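PDB 5BU9: beta-N-acetylhexosaminidase from Beutenbergia cavernae, which probably hydrolyses terminal non-reducing N-acetyl-D-hexosamine residues from N-acetyl-beta-D-hexosaminides, as a glycoside hydrolase of family 3. Local coordinates for residues L287-G292 against A310-K315; A119-S124 against A172-S177; M134-S139 against D210-Q215. All blocks are in the same frame, centred on the assembly; numbering follows the deposited sequence. Where two conformers were deposited one is given.

Interaction 1 of 3, residues L287-G292 against A310-K315; sequences LAIEAG and AAVVAK
I289 and V312 mark the closest backbone approach of the two helical segments, yet their CA atoms stand 8.9 Å apart, so side chains alone bridge the gap. Segment 287-292 is the last turn of its helix. It ends in a Schellman motif at G292, whose positive phi (125°) accompanies two bonds back into that turn, one of them weak. Segment 310-315 is helical throughout.

The apolar part is small and tip to tip. I289 extends CD1 toward the isopropyl group of V312, which receives it between both branches, with CD1 of I289 at 3.8 Å from CG1 of V312 and only slightly farther from CG2. Beside this pair the side chains of E290 and K315 cross at about a right angle. K315 runs extended until its last torsion (chi4 73°) bends NZ aside, and its CE comes to 3.4 Å from OE2 of E290. The ion pair itself is long, 3.8 Å between NZ of K315 and OE2 of E290.

Helix 320-336 packs against this junction, where F322 touches I289, E290 and K315. V312 also meets V11 of helix 7-12 and A285, while strand 296-298 connects the two contacting helices.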
ATOM      1  N   LEU A 287     -13.655  -7.754  -5.938  1.00 32.74           N
ATOM      2  CA  LEU A 287     -14.082  -7.699  -4.541  1.00 35.18           C
ATOM      3  C   LEU A 287     -13.405  -6.542  -3.790  1.00 29.08           C
ATOM      4  O   LEU A 287     -14.051  -5.877  -2.980  1.00 31.57           O
ATOM      5  CB  LEU A 287     -13.807  -9.024  -3.820  1.00 26.86           C
ATOM      6  CG  LEU A 287     -14.639 -10.238  -4.286  1.00 32.47           C
ATOM      7  CD1 LEU A 287     -14.073 -11.471  -3.673  1.00 27.07           C
ATOM      8  CD2 LEU A 287     -16.099 -10.139  -3.925  1.00 28.76           C
ATOM      9  N   ALA A 288     -12.119  -6.306  -4.041  1.00 27.83           N
ATOM     10  CA  ALA A 288     -11.413  -5.199  -3.386  1.00 25.95           C
ATOM     11  C   ALA A 288     -12.117  -3.859  -3.708  1.00 28.39           C
ATOM     12  O   ALA A 288     -12.477  -3.092  -2.819  1.00 35.54           O
ATOM     13  CB  ALA A 288      -9.926  -5.181  -3.839  1.00 33.38           C
ATOM     14  N   ILE A 289     -12.319  -3.609  -4.995  1.00 25.00           N
ATOM     15  CA  ILE A 289     -12.944  -2.401  -5.466  1.00 25.70           C
ATOM     16  C   ILE A 289     -14.371  -2.257  -4.892  1.00 27.33           C
ATOM     17  O   ILE A 289     -14.738  -1.204  -4.365  1.00 35.68           O
ATOM     18  CB  ILE A 289     -12.918  -2.391  -6.987  1.00 28.22           C
ATOM     19  CG1 ILE A 289     -11.486  -2.219  -7.450  1.00 29.09           C
ATOM     20  CG2 ILE A 289     -13.812  -1.255  -7.554  1.00 26.53           C
ATOM     21  CD1 ILE A 289     -11.309  -2.434  -8.951  1.00 27.73           C
ATOM     22  N   GLU A 290     -15.158  -3.325  -4.922  1.00 27.11           N
ATOM     23  CA  GLU A 290     -16.516  -3.235  -4.380  1.00 36.52           C
ATOM     24  C   GLU A 290     -16.524  -2.895  -2.903  1.00 27.13           C
ATOM     25  O   GLU A 290     -17.469  -2.264  -2.428  1.00 28.05           O
ATOM     26  CB  GLU A 290     -17.305  -4.543  -4.596  1.00 27.73           C
ATOM     27  CG  GLU A 290     -17.678  -4.793  -6.038  1.00 33.82           C
ATOM     28  CD  GLU A 290     -18.484  -6.083  -6.229  1.00 39.03           C
ATOM     29  OE1 GLU A 290     -18.289  -7.053  -5.459  1.00 43.40           O
ATOM     30  OE2 GLU A 290     -19.330  -6.123  -7.141  1.00 41.92           O
ATOM     31  N   ALA A 291     -15.498  -3.334  -2.166  1.00 30.48           N
ATOM     32  CA  ALA A 291     -15.369  -3.021  -0.728  1.00 32.26           C
ATOM     33  C   ALA A 291     -15.045  -1.545  -0.469  1.00 44.19           C
ATOM     34  O   ALA A 291     -15.300  -1.032   0.623  1.00 34.10           O
ATOM     35  CB  ALA A 291     -14.291  -3.903  -0.077  1.00 31.41           C
ATOM     36  N   GLY A 292     -14.453  -0.879  -1.455  1.00 30.01           N
ATOM     37  CA  GLY A 292     -14.165   0.547  -1.360  1.00 28.58           C
ATOM     38  C   GLY A 292     -12.683   0.805  -1.623  1.00 43.06           C
ATOM     39  O   GLY A 292     -12.176   1.852  -1.274  1.00 39.11           O
ATOM     40  N   ALA A 310      -8.570  -6.357 -17.243  1.00 31.30           N
ATOM     41  CA  ALA A 310      -9.581  -6.620 -18.280  1.00 26.79           C
ATOM     42  C   ALA A 310     -10.902  -6.996 -17.637  1.00 38.05           C
ATOM     43  O   ALA A 310     -11.965  -6.604 -18.109  1.00 39.63           O
ATOM     44  CB  ALA A 310      -9.132  -7.717 -19.220  1.00 28.20           C
ATOM     45  N   ALA A 311     -10.822  -7.766 -16.560  1.00 26.42           N
ATOM     46  CA  ALA A 311     -12.020  -8.174 -15.861  1.00 38.90           C
ATOM     47  C   ALA A 311     -12.725  -6.962 -15.242  1.00 33.95           C
ATOM     48  O   ALA A 311     -13.952  -6.909 -15.248  1.00 35.15           O
ATOM     49  CB  ALA A 311     -11.690  -9.184 -14.804  1.00 26.53           C
ATOM     50  N   VAL A 312     -11.955  -6.009 -14.701  1.00 35.52           N
ATOM     51  CA  VAL A 312     -12.554  -4.850 -14.044  1.00 24.87           C
ATOM     52  C   VAL A 312     -13.188  -3.958 -15.110  1.00 32.59           C
ATOM     53  O   VAL A 312     -14.296  -3.469 -14.906  1.00 31.37           O
ATOM     54  CB  VAL A 312     -11.552  -4.073 -13.173  1.00 36.52           C
ATOM     55  CG1 VAL A 312     -12.206  -2.803 -12.628  1.00 28.60           C
ATOM     56  CG2 VAL A 312     -11.105  -4.947 -11.987  1.00 23.39           C
ATOM     57  N   VAL A 313     -12.527  -3.800 -16.259  1.00 30.82           N
ATOM     58  CA  VAL A 313     -13.115  -3.067 -17.380  1.00 28.56           C
ATOM     59  C   VAL A 313     -14.412  -3.722 -17.818  1.00 45.56           C
ATOM     60  O   VAL A 313     -15.430  -3.052 -17.964  1.00 38.29           O
ATOM     61  CB  VAL A 313     -12.157  -2.969 -18.595  1.00 31.06           C
ATOM     62  CG1 VAL A 313     -12.930  -2.455 -19.836  1.00 27.73           C
ATOM     63  CG2 VAL A 313     -11.026  -2.058 -18.299  1.00 27.67           C
ATOM     64  N   ALA A 314     -14.387  -5.037 -18.030  1.00 30.96           N
ATOM     65  CA  ALA A 314     -15.568  -5.709 -18.565  1.00 29.86           C
ATOM     66  C   ALA A 314     -16.745  -5.601 -17.597  1.00 35.06           C
ATOM     67  O   ALA A 314     -17.889  -5.423 -18.024  1.00 37.15           O
ATOM     68  CB  ALA A 314     -15.269  -7.163 -18.882  1.00 28.11           C
ATOM     69  N   LYS A 315     -16.487  -5.666 -16.290  1.00 28.31           N
ATOM     70  CA  LYS A 315     -17.618  -5.588 -15.357  1.00 33.81           C
ATOM     71  C   LYS A 315     -18.202  -4.157 -15.283  1.00 31.63           C
ATOM     72  O   LYS A 315     -19.393  -4.001 -15.121  1.00 39.90           O
ATOM     73  CB  LYS A 315     -17.214  -6.077 -13.974  1.00 26.11           C
ATOM     74  CG  LYS A 315     -18.390  -6.090 -12.925  1.00 26.69           C
ATOM     75  CD  LYS A 315     -17.909  -6.564 -11.583  1.00 31.85           C
ATOM     76  CE  LYS A 315     -18.973  -6.457 -10.505  1.00 33.41           C
ATOM     77  NZ  LYS A 315     -20.031  -7.460 -10.648  1.00 33.17           N
TER

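Interaction 2 of 3, residues A119-S124 against A172-S177; sequences AELAAS and AGMRAS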
ATOM      1  N   ALA A 119      14.396  11.904   1.108  1.00 38.42           N
ATOM      2  CA  ALA A 119      15.140  12.640   0.078  1.00 44.25           C
ATOM      3  C   ALA A 119      15.845  11.663  -0.886  1.00 39.26           C
ATOM      4  O   ALA A 119      15.935  11.900  -2.095  1.00 45.78           O
ATOM      5  CB  ALA A 119      16.159  13.595   0.725  1.00 41.29           C
ATOM      6  N   GLU A 120      16.334  10.560  -0.324  1.00 50.55           N
ATOM      7  CA  GLU A 120      16.979   9.511  -1.091  1.00 40.96           C
ATOM      8  C   GLU A 120      15.933   8.837  -1.971  1.00 47.79           C
ATOM      9  O   GLU A 120      16.174   8.605  -3.146  1.00 37.35           O
ATOM     10  CB  GLU A 120      17.653   8.504  -0.154  1.00 42.92           C
ATOM     11  CG  GLU A 120      18.662   9.124   0.821  1.00 39.62           C
ATOM     12  CD  GLU A 120      19.051   8.173   1.959  1.00 39.35           C
ATOM     13  OE1 GLU A 120      18.401   7.116   2.106  1.00 41.26           O
ATOM     14  OE2 GLU A 120      19.998   8.486   2.717  1.00 53.42           O
ATOM     15  N   LEU A 121      14.763   8.546  -1.410  1.00 42.67           N
ATOM     16  CA  LEU A 121      13.683   7.968  -2.211  1.00 36.80           C
ATOM     17  C   LEU A 121      13.322   8.907  -3.349  1.00 53.05           C
ATOM     18  O   LEU A 121      13.306   8.491  -4.497  1.00 35.42           O
ATOM     19  CB  LEU A 121      12.458   7.679  -1.362  1.00 33.70           C
ATOM     20  CG  LEU A 121      12.634   6.513  -0.408  1.00 32.94           C
ATOM     21  CD1 LEU A 121      11.358   6.354   0.403  1.00 32.27           C
ATOM     22  CD2 LEU A 121      12.922   5.282  -1.189  1.00 32.39           C
ATOM     23  N   ALA A 122      13.063  10.176  -3.039  1.00 37.52           N
ATOM     24  CA  ALA A 122      12.648  11.149  -4.050  1.00 38.69           C
ATOM     25  C   ALA A 122      13.702  11.287  -5.134  1.00 46.74           C
ATOM     26  O   ALA A 122      13.373  11.428  -6.299  1.00 41.00           O
ATOM     27  CB  ALA A 122      12.390  12.517  -3.414  1.00 37.84           C
ATOM     28  N   ALA A 123      14.974  11.266  -4.752  1.00 38.83           N
ATOM     29  CA  ALA A 123      16.031  11.383  -5.747  1.00 40.05           C
ATOM     30  C   ALA A 123      16.074  10.159  -6.682  1.00 44.27           C
ATOM     31  O   ALA A 123      16.531  10.268  -7.813  1.00 45.56           O
ATOM     32  CB  ALA A 123      17.372  11.577  -5.074  1.00 41.32           C
ATOM     33  N   SER A 124      15.597   9.009  -6.217  0.53 38.03           N
ATOM     34  CA  SER A 124      15.580   7.816  -7.060  0.53 37.52           C
ATOM     35  C   SER A 124      14.245   7.694  -7.798  0.53 42.73           C
ATOM     36  O   SER A 124      13.955   6.652  -8.387  0.53 43.94           O
ATOM     37  CB  SER A 124      15.848   6.553  -6.233  0.53 36.59           C
ATOM     38  OG  SER A 124      14.723   6.213  -5.437  0.53 35.20           O
ATOM     39  N   ALA A 172       5.689  12.552   8.459  1.00 46.03           N
ATOM     40  CA  ALA A 172       5.973  13.985   8.328  1.00 42.22           C
ATOM     41  C   ALA A 172       7.306  14.272   7.610  1.00 43.96           C
ATOM     42  O   ALA A 172       7.369  15.156   6.749  1.00 54.73           O
ATOM     43  CB  ALA A 172       5.946  14.646   9.685  1.00 43.79           C
ATOM     44  N   GLY A 173       8.364  13.530   7.947  1.00 49.34           N
ATOM     45  CA  GLY A 173       9.655  13.723   7.302  1.00 50.68           C
ATOM     46  C   GLY A 173       9.639  13.276   5.846  1.00 41.47           C
ATOM     47  O   GLY A 173      10.259  13.865   4.966  1.00 54.12           O
HETATM   48  N   MSE A 174       8.902  12.208   5.616  1.00 41.20           N
HETATM   49  CA  MSE A 174       8.728  11.646   4.305  1.00 46.23           C
HETATM   50  C   MSE A 174       8.056  12.705   3.416  1.00 52.57           C
HETATM   51  O   MSE A 174       8.605  13.066   2.368  1.00 38.90           O
HETATM   52  CB  MSE A 174       7.912  10.340   4.426  1.00 39.12           C
HETATM   53  CG  MSE A 174       8.132   9.322   3.320  1.00 75.74           C
HETATM   54 SE   MSE A 174       9.807   8.327   3.357  0.82 49.96          SE
HETATM   55  CE  MSE A 174      10.121   8.428   5.262  1.00103.99           C
ATOM     56  N   ARG A 175       6.908  13.238   3.862  1.00 40.57           N
ATOM     57  CA  ARG A 175       6.200  14.300   3.145  1.00 39.73           C
ATOM     58  C   ARG A 175       7.081  15.535   2.957  1.00 53.78           C
ATOM     59  O   ARG A 175       7.014  16.161   1.912  1.00 43.12           O
ATOM     60  CB  ARG A 175       4.916  14.712   3.876  1.00 54.10           C
ATOM     61  CG  ARG A 175       3.862  13.627   3.940  1.00 81.81           C
ATOM     62  CD  ARG A 175       2.456  14.114   4.382  1.00 44.82           C
ATOM     63  NE  ARG A 175       1.641  12.917   4.591  1.00 61.29           N
ATOM     64  CZ  ARG A 175       1.318  12.432   5.784  1.00 87.24           C
ATOM     65  NH1 ARG A 175       1.686  13.082   6.881  1.00 49.41           N
ATOM     66  NH2 ARG A 175       0.607  11.312   5.880  1.00 78.27           N
ATOM     67  N   ALA A 176       7.909  15.882   3.952  1.00 42.59           N
ATOM     68  CA  ALA A 176       8.753  17.087   3.844  1.00 48.71           C
ATOM     69  C   ALA A 176       9.762  16.936   2.712  1.00 43.95           C
ATOM     70  O   ALA A 176      10.269  17.927   2.191  1.00 50.40           O
ATOM     71  CB  ALA A 176       9.481  17.394   5.169  1.00 45.66           C
ATOM     72  N   SER A 177      10.049  15.694   2.329  1.00 46.94           N
ATOM     73  CA  SER A 177      10.932  15.440   1.195  1.00 42.52           C
ATOM     74  C   SER A 177      10.184  15.065  -0.100  1.00 46.88           C
ATOM     75  O   SER A 177      10.808  14.628  -1.056  1.00 47.75           O
ATOM     76  CB  SER A 177      11.933  14.345   1.558  1.00 41.33           C
ATOM     77  OG  SER A 177      12.893  14.858   2.473  1.00 49.11           O
TER
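A119, L121 and A122 meet M174 and S177 in a helix-to-helix contact at the outer layer of the family 3 N-terminal domain, which belongs to the TIM-barrel clan. Helices 107-123 and 160-176 come together near their C-terminal ends, just before the chain enters the neighbouring parallel strands 128-129 and 180-186. Two beta/alpha units of the barrel are thus joined beside the starts of their strands.

The segments come nearest at A119 and S177, whose CA atoms lie 5.2 Å apart. The small residues here are consistent with such closeness. The CB of S177 sits 3.5 Å from the backbone N of A119, and A122 directs its methyl group at the other end of the same residue, with CB of A122 at 3.5 Å from O of S177. S177 is therefore flanked by two alanines of the facing helix, one turn apart. Its OG, turned to the side of its own backbone N (chi1 -72°), forms a hydrogen bond with the carbonyl O of T115, in the preceding turn of helix 107-123.

Deeper in, the contact becomes apolar. M174, a selenomethionine, folds its chain at chi2 (74°) and again at chi3, which brings SE to 3.9 Å from CD1 of L121; the two side chains cross obliquely. L121 and M174 both touch N129 of strand 128-129, and I126 adjoins L121 as V179 does M174.

The chemistry is graded by depth. The selenomethionine M174 and L121 pack on the buried side, while on the outer side a serine just beyond one helix uses its hydroxyl to grip a backbone carbonyl of the other, a polar attachment that needs no charged group.

Interaction 3 of 3, residues M134-S139 against D210-Q215; sequences MDVVAS and DDASVQ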
HETATM    1  N   MSE A 134       1.544   1.012  11.043  1.00 29.21           N
HETATM    2  CA  MSE A 134       0.895   1.490  12.257  1.00 32.19           C
HETATM    3  C   MSE A 134       0.152   0.370  12.973  1.00 52.90           C
HETATM    4  O   MSE A 134      -0.703   0.625  13.822  1.00 37.95           O
HETATM    5  CB  MSE A 134      -0.044   2.645  11.936  1.00 29.65           C
HETATM    6  CG  MSE A 134       0.702   3.803  11.302  1.00 40.22           C
HETATM    7 SE   MSE A 134      -0.278   5.476  11.378  0.72 44.78          SE
HETATM    8  CE  MSE A 134       0.138   5.950  13.232  1.00 40.73           C
ATOM      9  N   ASP A 135       0.497  -0.866  12.617  1.00 32.49           N
ATOM     10  CA  ASP A 135       0.005  -2.035  13.300  1.00 31.69           C
ATOM     11  C   ASP A 135       0.496  -1.939  14.728  1.00 52.20           C
ATOM     12  O   ASP A 135       1.595  -1.460  14.955  1.00 37.75           O
ATOM     13  CB  ASP A 135       0.527  -3.334  12.656  1.00 28.07           C
ATOM     14  CG  ASP A 135       0.006  -3.555  11.253  1.00 64.02           C
ATOM     15  OD1 ASP A 135      -1.226  -3.413  11.019  1.00 35.86           O
ATOM     16  OD2 ASP A 135       0.848  -3.887  10.386  1.00 33.50           O
ATOM     17  N   VAL A 136      -0.297  -2.391  15.689  1.00 41.41           N
ATOM     18  CA  VAL A 136       0.161  -2.411  17.070  1.00 30.65           C
ATOM     19  C   VAL A 136       0.330  -3.847  17.531  1.00 36.52           C
ATOM     20  O   VAL A 136      -0.604  -4.626  17.430  1.00 42.14           O
ATOM     21  CB  VAL A 136      -0.807  -1.646  17.983  1.00 35.61           C
ATOM     22  CG1 VAL A 136      -0.353  -1.742  19.394  1.00 33.26           C
ATOM     23  CG2 VAL A 136      -0.859  -0.196  17.581  1.00 40.05           C
ATOM     24  N   VAL A 137       1.512  -4.195  18.033  1.00 41.85           N
ATOM     25  CA  VAL A 137       1.766  -5.530  18.559  1.00 47.15           C
ATOM     26  C   VAL A 137       1.407  -5.462  20.054  1.00 38.69           C
ATOM     27  O   VAL A 137       1.558  -4.421  20.669  1.00 45.26           O
ATOM     28  CB  VAL A 137       3.226  -5.975  18.272  1.00 44.19           C
ATOM     29  CG1 VAL A 137       3.573  -7.284  18.940  1.00 35.75           C
ATOM     30  CG2 VAL A 137       3.431  -6.143  16.787  1.00 30.13           C
ATOM     31  N   ALA A 138       0.907  -6.555  20.631  1.00 42.80           N
ATOM     32  CA  ALA A 138       0.300  -6.500  21.972  1.00 48.53           C
ATOM     33  C   ALA A 138       1.295  -6.174  23.067  1.00 36.78           C
ATOM     34  O   ALA A 138       0.965  -5.450  23.999  1.00 56.91           O
ATOM     35  CB  ALA A 138      -0.389  -7.823  22.299  1.00 39.10           C
ATOM     36  N   SER A 139       2.499  -6.743  22.942  1.00 47.04           N
ATOM     37  CA  SER A 139       3.554  -6.640  23.956  1.00 48.96           C
ATOM     38  C   SER A 139       4.870  -7.161  23.378  1.00 57.69           C
ATOM     39  O   SER A 139       4.856  -7.936  22.422  1.00 46.61           O
ATOM     40  CB  SER A 139       3.187  -7.433  25.207  1.00 42.02           C
ATOM     41  OG  SER A 139       3.283  -8.832  24.952  1.00 51.34           O
ATOM     42  N   ASP A 210     -12.322  -1.161  18.402  1.00 41.07           N
ATOM     43  CA  ASP A 210     -11.789  -0.333  19.502  1.00 46.64           C
ATOM     44  C   ASP A 210     -10.320  -0.644  19.806  1.00 36.80           C
ATOM     45  O   ASP A 210      -9.719  -0.011  20.684  1.00 45.98           O
ATOM     46  CB  ASP A 210     -12.605  -0.529  20.808  1.00 41.68           C
ATOM     47  CG  ASP A 210     -14.093  -0.203  20.649  1.00 75.98           C
ATOM     48  OD1 ASP A 210     -14.430   0.874  20.099  1.00 59.71           O
ATOM     49  OD2 ASP A 210     -14.927  -1.040  21.075  1.00 71.55           O
ATOM     50  N   ASP A 211      -9.747  -1.617  19.091  1.00 45.74           N
ATOM     51  CA  ASP A 211      -8.373  -2.019  19.334  1.00 37.14           C
ATOM     52  C   ASP A 211      -7.450  -0.815  19.254  1.00 35.73           C
ATOM     53  O   ASP A 211      -7.686   0.124  18.500  1.00 49.37           O
ATOM     54  CB  ASP A 211      -7.892  -3.084  18.322  1.00 39.46           C
ATOM     55  CG  ASP A 211      -6.570  -3.775  18.755  1.00 66.34           C
ATOM     56  OD1 ASP A 211      -6.617  -4.804  19.475  1.00 38.19           O
ATOM     57  OD2 ASP A 211      -5.470  -3.297  18.381  1.00 44.25           O
ATOM     58  N   ALA A 212      -6.365  -0.907  19.996  1.00 36.54           N
ATOM     59  CA  ALA A 212      -5.286   0.053  19.947  1.00 50.19           C
ATOM     60  C   ALA A 212      -4.792   0.289  18.516  1.00 41.94           C
ATOM     61  O   ALA A 212      -4.436   1.417  18.157  1.00 45.06           O
ATOM     62  CB  ALA A 212      -4.159  -0.418  20.826  1.00 38.07           C
ATOM     63  N   SER A 213      -4.770  -0.755  17.695  0.79 34.04           N
ATOM     64  CA  SER A 213      -4.309  -0.581  16.314  0.79 39.95           C
ATOM     65  C   SER A 213      -5.273   0.324  15.543  0.79 32.53           C
ATOM     66  O   SER A 213      -4.843   1.238  14.847  0.79 45.63           O
ATOM     67  CB  SER A 213      -4.151  -1.920  15.601  0.79 41.80           C
ATOM     68  OG  SER A 213      -5.401  -2.560  15.447  0.79 32.93           O
ATOM     69  N   VAL A 214      -6.569   0.112  15.717  1.00 36.03           N
ATOM     70  CA  VAL A 214      -7.549   1.002  15.101  1.00 39.16           C
ATOM     71  C   VAL A 214      -7.399   2.430  15.633  1.00 39.59           C
ATOM     72  O   VAL A 214      -7.497   3.379  14.873  1.00 40.24           O
ATOM     73  CB  VAL A 214      -8.954   0.498  15.309  1.00 46.99           C
ATOM     74  CG1 VAL A 214      -9.942   1.426  14.613  1.00 32.84           C
ATOM     75  CG2 VAL A 214      -9.058  -0.897  14.735  1.00 31.50           C
ATOM     76  N   GLN A 215      -7.121   2.584  16.924  1.00 40.81           N
ATOM     77  CA  GLN A 215      -6.824   3.909  17.470  1.00 40.05           C
ATOM     78  C   GLN A 215      -5.543   4.497  16.834  1.00 50.69           C
ATOM     79  O   GLN A 215      -5.455   5.680  16.560  1.00 38.29           O
ATOM     80  CB  GLN A 215      -6.673   3.837  18.981  1.00 39.22           C
ATOM     81  CG  GLN A 215      -7.963   3.579  19.752  1.00 48.23           C
ATOM     82  CD  GLN A 215      -7.663   3.028  21.145  1.00 80.73           C
ATOM     83  OE1 GLN A 215      -6.665   3.406  21.773  1.00 75.10           O
ATOM     84  NE2 GLN A 215      -8.504   2.107  21.618  1.00 57.33           N
TER
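V136 carries the van der Waals part of this contact, lying against the first turn of helix 212-222, and CA of V136 is 4.9 Å from CA of S213. The segment bearing V136 is irregular, part of the long loop between strand 128-129 and helix 160-176. With CG1 anti to the backbone N (chi1 177°), V136 is left with CG2 against the helix backbone, 3.7 Å from CA of S213. The other branch faces A212 more loosely, CG1 of V136 being 4.3 Å from CB of A212. A216, one turn along, and V163 of helix 160-176 also touch V136, so the valine is in contact with both helices.

The polar interactions lie within each partner or lead away from the interface. D211 is the N-cap of helix 212-222: its OD2 accepts from N of S213 at 2.7 Å in a nearly straight bond (172°), approached on the anti side of the carboxylate and 20° out of its plane. The other oxygen, OD1, forms a salt bridge with R191. On the loop side, D135 points its CB away from the helix and binds N of L189 and ND1 of H185 with its two carboxylate oxygens. Backbone bonds between M134 and K184 tie the same loop to strand 180-186.

Across the interface itself the contact is one of packing, with the valine laid on the backbone of the helix start. D135 and D211 tie the loop and the helix start to H185, L189 and R191. The negative D211 beside the helix N terminus would be expected to interact favourably with the helix dipole.

Overall arrangement
From the N terminus, segment 119-124 comes first and segment 134-139 soon after. Segment 172-177 then closes interaction 2 across 47 intervening residues, and segment 210-215 closes interaction 3 across 70, so the two loops cross. Interaction 1 follows in series, 287-292 meeting 310-315 over a short loop of 17 residues. The barrel is thereby tied in different ways: interaction 2 joins successive outer helices, interaction 3 sets a long loop against the start of helix 212-222, and interaction 1 links two late helices. Interactions 1 and 2 lie on opposite sides of the chain's centre, their own centres 32 Å apart. Interactions 2 and 3 come within about 8 Å at their nearest atoms without touching.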